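Local coordinates for C-terminal peptide of Putative angiotensinogen (Lampetra fluviatilis, PDB 5INW), which is the C-terminal piece of a serpin that binds heparin and, with heparin as a template, inhibits thrombin, at residues V6-D9 against R10-V14. Sequence-based numbering, arbitrary orientation.
Sequences VTVD and RPFVV
Asp9 and Arg10 pair through their side chains where the cleaved C-terminal peptide of this serpin bends from strand 5-7 into strand 12-18, which in the serpin fold probably correspond to s1C and s4B. An inverse gamma turn centred on Val8 begins the bend. Followed outward, Arg10 has its CB beside the carbonyl carbon of Asp9 and its CG 3.4 Å from Asp9 OD1; CD passes OD1 more distantly, and a bend at chi3 then turns the guanidinium alongside the carboxylate oxygens. CZ lies 3.7 Å from both Asp9 OD1 and OD2. NH1 forms a salt bridge to Asp9 OD1 at 2.7 Å, NH2 stays 4.0 Å from Asp9 OD2, and OD2 lies over one guanidinium face, toward its rim. The two planes stand 89° apart. His314 of the main angiotensinogen chain also packs on Arg10. Replacing Asp9 by an alanine removes the carboxylate, which would probably leave the Arg10 guanidinium without this counter-charge and Thr7 OG1 without its acceptor. Val8 CG1, anti to the backbone N (chi1 -174°), sits over the Phe12 ring face in a CH-pi contact whose exact spacing is doubtful. Thr7 OG1 donates to Asp9 OD1 at 3.2 Å, approaching 68° out of the carboxylate plane.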
ATOM      1  N   VAL C   6      -4.266  22.330 -14.758  1.00 80.44           N
ATOM      2  CA  VAL C   6      -3.791  21.600 -13.581  1.00 77.36           C
ATOM      3  C   VAL C   6      -2.284  21.445 -13.690  1.00 74.45           C
ATOM      4  O   VAL C   6      -1.800  20.766 -14.609  1.00 68.14           O
ATOM      5  CB  VAL C   6      -4.443  20.209 -13.472  1.00 76.12           C
ATOM      6  CG1 VAL C   6      -4.184  19.606 -12.089  1.00 73.64           C
ATOM      7  CG2 VAL C   6      -5.938  20.298 -13.756  1.00 77.96           C
ATOM      8  N   THR C   7      -1.551  22.097 -12.779  1.00 74.71           N
ATOM      9  CA  THR C   7      -0.094  21.976 -12.767  1.00 76.92           C
ATOM     10  C   THR C   7       0.347  21.390 -11.433  1.00 74.70           C
ATOM     11  O   THR C   7       0.177  21.958 -10.382  1.00 77.77           O
ATOM     12  CB  THR C   7       0.626  23.299 -13.061  1.00 79.43           C
ATOM     13  OG1 THR C   7       0.448  24.163 -11.941  1.00 87.81           O
ATOM     14  CG2 THR C   7       0.073  23.963 -14.337  1.00 80.29           C
ATOM     15  N   VAL C   8       0.896  20.198 -11.506  1.00 75.57           N
ATOM     16  CA  VAL C   8       1.386  19.518 -10.350  1.00 75.19           C
ATOM     17  C   VAL C   8       2.843  19.944 -10.305  1.00 75.73           C
ATOM     18  O   VAL C   8       3.713  19.252 -10.836  1.00 71.12           O
ATOM     19  CB  VAL C   8       1.184  17.987 -10.490  1.00 75.12           C
ATOM     20  CG1 VAL C   8       1.570  17.250  -9.197  1.00 74.73           C
ATOM     21  CG2 VAL C   8      -0.268  17.688 -10.890  1.00 74.95           C
ATOM     22  N   ASP C   9       3.072  21.128  -9.723  1.00 78.12           N
ATOM     23  CA  ASP C   9       4.419  21.732  -9.597  1.00 79.55           C
ATOM     24  C   ASP C   9       4.851  21.843  -8.140  1.00 78.02           C
ATOM     25  O   ASP C   9       5.922  22.362  -7.868  1.00 79.83           O
ATOM     26  CB  ASP C   9       4.483  23.116 -10.303  1.00 83.13           C
ATOM     27  CG  ASP C   9       3.520  24.142  -9.702  1.00 86.53           C
ATOM     28  OD1 ASP C   9       2.340  23.824  -9.441  1.00 88.01           O
ATOM     29  OD2 ASP C   9       3.948  25.279  -9.466  1.00 91.98           O
ATOM     30  N   ARG C  10       4.011  21.347  -7.226  1.00 76.95           N
ATOM     31  CA  ARG C  10       4.171  21.457  -5.762  1.00 75.76           C
ATOM     32  C   ARG C  10       3.936  20.068  -5.135  1.00 70.60           C
ATOM     33  O   ARG C  10       3.487  19.166  -5.838  1.00 71.24           O
ATOM     34  CB  ARG C  10       3.115  22.401  -5.176  1.00 79.15           C
ATOM     35  CG  ARG C  10       2.553  23.465  -6.106  1.00 83.86           C
ATOM     36  CD  ARG C  10       1.624  24.400  -5.364  1.00 90.03           C
ATOM     37  NE  ARG C  10       1.837  25.798  -5.710  1.00 95.99           N
ATOM     38  CZ  ARG C  10       1.538  26.350  -6.880  1.00 99.94           C
ATOM     39  NH1 ARG C  10       1.053  25.629  -7.901  1.00 99.06           N
ATOM     40  NH2 ARG C  10       1.753  27.655  -7.041  1.00107.33           N
ATOM     41  N   PRO C  11       4.203  19.894  -3.830  1.00 66.70           N
ATOM     42  CA  PRO C  11       3.886  18.630  -3.217  1.00 63.79           C
ATOM     43  C   PRO C  11       2.426  18.303  -3.350  1.00 63.98           C
ATOM     44  O   PRO C  11       1.591  19.206  -3.258  1.00 66.03           O
ATOM     45  CB  PRO C  11       4.233  18.857  -1.771  1.00 64.48           C
ATOM     46  CG  PRO C  11       5.305  19.871  -1.788  1.00 67.35           C
ATOM     47  CD  PRO C  11       5.314  20.534  -3.126  1.00 68.82           C
ATOM     48  N   PHE C  12       2.141  17.019  -3.582  1.00 61.65           N
ATOM     49  CA  PHE C  12       0.785  16.548  -3.787  1.00 60.37           C
ATOM     50  C   PHE C  12       0.509  15.191  -3.144  1.00 59.33           C
ATOM     51  O   PHE C  12       1.391  14.367  -2.996  1.00 59.76           O
ATOM     52  CB  PHE C  12       0.474  16.503  -5.263  1.00 60.18           C
ATOM     53  CG  PHE C  12       1.255  15.497  -6.020  1.00 60.39           C
ATOM     54  CD1 PHE C  12       0.727  14.252  -6.295  1.00 62.05           C
ATOM     55  CD2 PHE C  12       2.498  15.809  -6.522  1.00 62.76           C
ATOM     56  CE1 PHE C  12       1.442  13.341  -7.055  1.00 62.36           C
ATOM     57  CE2 PHE C  12       3.220  14.903  -7.289  1.00 60.29           C
ATOM     58  CZ  PHE C  12       2.703  13.677  -7.550  1.00 59.21           C
ATOM     59  N   VAL C  13      -0.740  14.985  -2.752  1.00 59.42           N
ATOM     60  CA  VAL C  13      -1.222  13.699  -2.293  1.00 57.52           C
ATOM     61  C   VAL C  13      -1.670  12.839  -3.487  1.00 57.94           C
ATOM     62  O   VAL C  13      -2.256  13.332  -4.476  1.00 56.84           O
ATOM     63  CB  VAL C  13      -2.386  13.876  -1.325  1.00 60.83           C
ATOM     64  CG1 VAL C  13      -2.952  12.534  -0.865  1.00 61.94           C
ATOM     65  CG2 VAL C  13      -1.924  14.685  -0.130  1.00 64.13           C
ATOM     66  N   VAL C  14      -1.411  11.538  -3.374  1.00 55.90           N
ATOM     67  CA  VAL C  14      -1.588  10.625  -4.484  1.00 54.23           C
ATOM     68  C   VAL C  14      -2.321   9.388  -3.939  1.00 52.56           C
ATOM     69  O   VAL C  14      -2.056   8.971  -2.845  1.00 55.35           O
ATOM     70  CB  VAL C  14      -0.217  10.338  -5.140  1.00 52.40           C
ATOM     71  CG1 VAL C  14       0.539   9.275  -4.390  1.00 53.11           C
ATOM     72  CG2 VAL C  14      -0.368   9.945  -6.572  1.00 51.73           C
TER